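PDB 4OHN: ABC transporter substrate-binding protein from Streptococcus pneumoniae, which binds histidine and probably delivers it to a membrane ABC transporter for uptake into the cell. Local coordinates for residues A[166-170]-A[171-175]; A[120-124]-A[125-129]. All blocks are in the same frame, centred on the assembly; numbering follows the deposited sequence. Where two conformers were deposited one is given.

Interaction 1. Residues A[166-170]-A[171-175]; sequences IDLKN and DRIDG
A Schellman motif ends helix 161-169, and Asp167 and Arg172 meet across it through both backbone and side chains. Arg172 N donates to Asp167 O at 2.9 Å. Asp171 N donates to Leu168 O at 3.1 Å. Asp171 is the C-prime residue and has the positive phi (67°) that lets the chain turn off the helix.

The side chain of Arg172 then runs back along the helix end. Its chain is extended from CG to NE, which carries the guanidinium to Asp167. There NH1 forms a salt bridge with Asp167 OD1 at 2.9 Å. The carboxylate lies near the guanidinium plane, at its edge, but the two planes are steeply turned, 75° apart, and Asp167 OD1 is met from above the carboxylate plane. Asp167 OD2 has a second partner, Tyr158 OH. Asn170 lies over one face of the guanidinium, with CB 3.7 Å from Arg172 CZ and its amide nearly parallel. That amide is held by Asn170 ND2 donating to Ile166 O at 2.9 Å.

The apolar side is formed by Leu168 and Ile173, with Leu168 CB 3.9 Å from Ile173 CG1. Water 1 lies within hydrogen-bonding distance of Leu168 O and Ile173 O and can donate to either, linking helix end and loop. Asp171 OD1 forms a salt bridge with Lys111, whose NZ also bonds to Lys169 O. Leu168 packs on Tyr196 of strand 196-200, and Ile173 on Asn156 and Tyr158 of strand 155-158. The turn thus delivers the chain from helix 161-169 into strand 175-179.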
loop_
_atom_site.group_PDB
_atom_site.type_symbol
_atom_site.label_atom_id
_atom_site.label_comp_id
_atom_site.label_asym_id
_atom_site.label_seq_id
_atom_site.Cartn_x
_atom_site.Cartn_y
_atom_site.Cartn_z
ATOM N N ILE A 166 6.730 -2.551 -16.162
ATOM C CA ILE A 166 7.227 -3.128 -17.399
ATOM C C ILE A 166 6.648 -2.368 -18.596
ATOM O O ILE A 166 7.342 -2.109 -19.591
ATOM C CB ILE A 166 6.939 -4.648 -17.472
ATOM C CG1 ILE A 166 7.730 -5.392 -16.391
ATOM C CG2 ILE A 166 7.280 -5.233 -18.848
ATOM C CD1 ILE A 166 9.225 -5.276 -16.475
ATOM N N ASP A 167 5.391 -1.975 -18.509
ATOM C CA ASP A 167 4.799 -1.224 -19.605
ATOM C C ASP A 167 5.440 0.171 -19.732
ATOM O O ASP A 167 5.682 0.633 -20.852
ATOM C CB ASP A 167 3.274 -1.138 -19.489
ATOM C CG ASP A 167 2.574 -2.350 -20.062
ATOM O OD1 ASP A 167 3.209 -3.421 -20.209
ATOM O OD2 ASP A 167 1.366 -2.245 -20.404
ATOM N N LEU A 168 5.716 0.833 -18.617
ATOM C CA LEU A 168 6.433 2.112 -18.636
ATOM C C LEU A 168 7.823 1.942 -19.264
ATOM O O LEU A 168 8.231 2.748 -20.114
ATOM C CB LEU A 168 6.531 2.660 -17.214
ATOM C CG LEU A 168 7.175 4.039 -17.073
ATOM C CD1 LEU A 168 6.294 5.153 -17.668
ATOM C CD2 LEU A 168 7.534 4.326 -15.618
ATOM N N LYS A 169 8.548 0.905 -18.844
ATOM C CA LYS A 169 9.888 0.605 -19.376
ATOM C C LYS A 169 9.874 0.426 -20.894
ATOM O O LYS A 169 10.847 0.742 -21.567
ATOM C CB LYS A 169 10.395 -0.668 -18.720
ATOM C CG LYS A 169 11.769 -1.101 -19.154
ATOM C CD LYS A 169 12.128 -2.412 -18.458
ATOM C CE LYS A 169 13.485 -2.928 -18.832
ATOM N NZ LYS A 169 13.746 -4.141 -18.005
ATOM N N ASN A 170 8.752 -0.100 -21.405
ATOM C CA ASN A 170 8.588 -0.389 -22.825
ATOM C C ASN A 170 7.823 0.668 -23.619
ATOM O O ASN A 170 7.429 0.414 -24.748
ATOM C CB ASN A 170 7.928 -1.757 -22.993
ATOM C CG ASN A 170 8.915 -2.877 -22.800
ATOM O OD1 ASN A 170 9.642 -3.225 -23.720
ATOM N ND2 ASN A 170 8.958 -3.438 -21.610
ATOM N N ASP A 171 7.639 1.848 -23.029
ATOM C CA ASP A 171 7.023 2.998 -23.704
ATOM C C ASP A 171 5.542 2.781 -24.021
ATOM O O ASP A 171 4.965 3.529 -24.807
ATOM C CB ASP A 171 7.782 3.387 -24.993
ATOM C CG ASP A 171 9.084 4.117 -24.748
ATOM O OD1 ASP A 171 9.422 4.403 -23.574
ATOM O OD2 ASP A 171 9.766 4.395 -25.765
ATOM N N ARG A 172 4.912 1.811 -23.379
ATOM C CA ARG A 172 3.504 1.548 -23.634
ATOM C C ARG A 172 2.632 2.542 -22.878
ATOM O O ARG A 172 1.504 2.836 -23.298
ATOM C CB ARG A 172 3.137 0.118 -23.255
ATOM C CG ARG A 172 3.913 -0.920 -24.035
ATOM C CD ARG A 172 3.718 -2.308 -23.427
ATOM N NE ARG A 172 4.560 -3.290 -24.105
ATOM C CZ ARG A 172 5.206 -4.283 -23.507
ATOM N NH1 ARG A 172 5.099 -4.472 -22.214
ATOM N NH2 ARG A 172 5.934 -5.101 -24.225
ATOM N N ILE A 173 3.142 3.044 -21.761
ATOM C CA ILE A 173 2.589 4.201 -21.052
ATOM C C ILE A 173 3.719 5.204 -20.902
ATOM O O ILE A 173 4.899 4.827 -20.945
ATOM C CB ILE A 173 1.943 3.853 -19.685
ATOM C CG1 ILE A 173 2.954 3.186 -18.744
ATOM C CG2 ILE A 173 0.743 2.936 -19.915
ATOM C CD1 ILE A 173 2.400 2.867 -17.360
ATOM N N ASP A 174 3.380 6.475 -20.743
ATOM C CA ASP A 174 4.362 7.546 -20.577
ATOM C C ASP A 174 4.616 7.919 -19.121
ATOM O O ASP A 174 5.680 8.440 -18.790
ATOM C CB ASP A 174 3.888 8.788 -21.339
ATOM C CG ASP A 174 3.757 8.525 -22.820
ATOM O OD1 ASP A 174 4.793 8.136 -23.404
ATOM O OD2 ASP A 174 2.655 8.698 -23.383
ATOM N N GLY A 175 3.614 7.691 -18.275
ATOM C CA GLY A 175 3.731 7.982 -16.856
ATOM C C GLY A 175 2.906 6.978 -16.084
ATOM O O GLY A 175 1.910 6.481 -16.567
HETATM O O HOH W 1 7.715 5.377 -21.004
#

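Interaction 2. Residues A[120-124]-A[125-129]; sequences KDMTG and KTLGA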
loop_
_atom_site.group_PDB
_atom_site.type_symbol
_atom_site.label_atom_id
_atom_site.label_comp_id
_atom_site.label_asym_id
_atom_site.label_seq_id
_atom_site.Cartn_x
_atom_site.Cartn_y
_atom_site.Cartn_z
ATOM N N LYS A 120 1.827 18.820 -15.894
ATOM C CA LYS A 120 1.342 19.451 -17.114
ATOM C C LYS A 120 2.006 18.927 -18.375
ATOM O O LYS A 120 1.423 19.007 -19.454
ATOM C CB LYS A 120 1.357 20.971 -17.036
ATOM C CG LYS A 120 2.664 21.662 -17.017
ATOM C CD LYS A 120 2.361 23.146 -16.814
ATOM C CE LYS A 120 3.524 24.054 -17.141
ATOM N NZ LYS A 120 3.345 25.390 -16.495
ATOM N N ASP A 121 3.192 18.344 -18.267
ATOM C CA ASP A 121 3.834 17.787 -19.437
ATOM C C ASP A 121 3.347 16.366 -19.753
ATOM O O ASP A 121 3.846 15.731 -20.688
ATOM C CB ASP A 121 5.353 17.925 -19.329
ATOM C CG ASP A 121 5.816 19.360 -19.523
ATOM O OD1 ASP A 121 5.054 20.182 -20.066
ATOM O OD2 ASP A 121 6.956 19.684 -19.116
ATOM N N MET A 122 2.337 15.903 -19.014
ATOM C CA MET A 122 1.587 14.695 -19.390
ATOM C C MET A 122 0.439 14.988 -20.337
ATOM O O MET A 122 -0.352 14.086 -20.653
ATOM C CB MET A 122 1.061 13.996 -18.138
ATOM C CG MET A 122 2.130 13.267 -17.353
ATOM S SD MET A 122 2.798 11.799 -18.205
ATOM C CE MET A 122 1.365 10.722 -18.195
ATOM N N THR A 123 0.310 16.229 -20.771
ATOM C CA THR A 123 -0.776 16.612 -21.656
ATOM C C THR A 123 -0.710 15.749 -22.915
ATOM O O THR A 123 0.318 15.671 -23.589
ATOM C CB THR A 123 -0.764 18.130 -21.956
ATOM O OG1 THR A 123 -0.957 18.844 -20.721
ATOM C CG2 THR A 123 -1.898 18.485 -22.927
ATOM N N GLY A 124 -1.808 15.038 -23.195
ATOM C CA GLY A 124 -1.869 14.189 -24.372
ATOM C C GLY A 124 -1.063 12.899 -24.273
ATOM O O GLY A 124 -0.986 12.130 -25.229
ATOM N N LYS A 125 -0.450 12.651 -23.115
ATOM C CA LYS A 125 0.391 11.467 -22.900
ATOM C C LYS A 125 -0.413 10.370 -22.183
ATOM O O LYS A 125 -1.458 10.636 -21.597
ATOM C CB LYS A 125 1.628 11.836 -22.072
ATOM C CG LYS A 125 2.541 12.879 -22.724
ATOM C CD LYS A 125 3.212 12.317 -23.960
ATOM C CE LYS A 125 4.219 13.293 -24.541
ATOM N NZ LYS A 125 4.655 12.825 -25.885
ATOM N N THR A 126 0.069 9.134 -22.253
ATOM C CA THR A 126 -0.627 7.966 -21.729
ATOM C C THR A 126 -0.232 7.714 -20.279
ATOM O O THR A 126 0.956 7.589 -19.947
ATOM C CB THR A 126 -0.307 6.727 -22.579
ATOM O OG1 THR A 126 -0.586 7.022 -23.952
ATOM C CG2 THR A 126 -1.120 5.492 -22.111
ATOM N N LEU A 127 -1.240 7.652 -19.406
ATOM C CA LEU A 127 -1.056 7.357 -17.990
ATOM C C LEU A 127 -1.465 5.942 -17.671
ATOM O O LEU A 127 -2.446 5.439 -18.221
ATOM C CB LEU A 127 -1.945 8.315 -17.176
ATOM C CG LEU A 127 -1.804 8.189 -15.657
ATOM C CD1 LEU A 127 -0.480 8.690 -15.210
ATOM C CD2 LEU A 127 -2.941 8.942 -14.968
ATOM N N GLY A 128 -0.708 5.293 -16.783
ATOM C CA GLY A 128 -1.092 4.023 -16.176
ATOM C C GLY A 128 -1.324 4.155 -14.678
ATOM O O GLY A 128 -0.859 5.084 -14.034
ATOM N N ALA A 129 -2.033 3.177 -14.127
ATOM C CA ALA A 129 -2.365 3.124 -12.696
ATOM C C ALA A 129 -2.703 1.692 -12.315
ATOM O O ALA A 129 -3.087 0.882 -13.152
ATOM C CB ALA A 129 -3.576 4.015 -12.380
HETATM O O HOH W 2 -0.551 9.240 -25.752
#
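Lys120 O is gripped twice by Thr123. The hydroxyl OG1 of Thr123 donates to Lys120 O at 2.7 Å, and Thr123 N donates to the same oxygen at 3.3 Å. This closes the 3-10 segment just before the chain turns. Lys125 N then donates to Met122 O at 2.9 Å. Gly124 has a positive phi (74°).

Met122 carries the apolar side of the contact. Its chain bends at both chi2 (-69°) and chi3 (-67°), and this swings the methyl toward the start of the strand. Met122 CE lies 3.6 Å from Thr126 O and 4.1 Å from Leu127 CD1. The sulfur SD passes 4.0 Å from Lys125 CB. Water 2 donates to Gly124 O and also bonds to Thr126 OG1, linking the turn to the residue before the strand.

Met122 and Leu127 both rest on Leu108 of strand 102-111, and Leu127 also touches Phe139 of helix 134-141. The arrangement is a type II beta turn from Met122 to Lys125, with glycine at its usual third position, leading into strand 127-130 of the solute-binding fold.

Both interactions are local turns that lead into neighbouring, parallel strands of one sheet. Interaction 1 leads from a helix into strand 175-179, and interaction 2 from a 3-10 segment into strand 127-130. They meet where the strands begin: Asp174 N lies 2.8 Å from Thr126 O, and Gly175 O lies 2.9 Å from Gly128 N, both probable hydrogen bonds. Asp174 OD2 also accepts from Thr126 N. Each contact is partly buried, with an apolar side facing inward and exposed residues outside. Interaction 1 adds a salt bridge and a stacked amide at its surface. Interaction 2 has no charged pair across its turn and relies on one backbone bond of the turn, a water bridge and methionine packing.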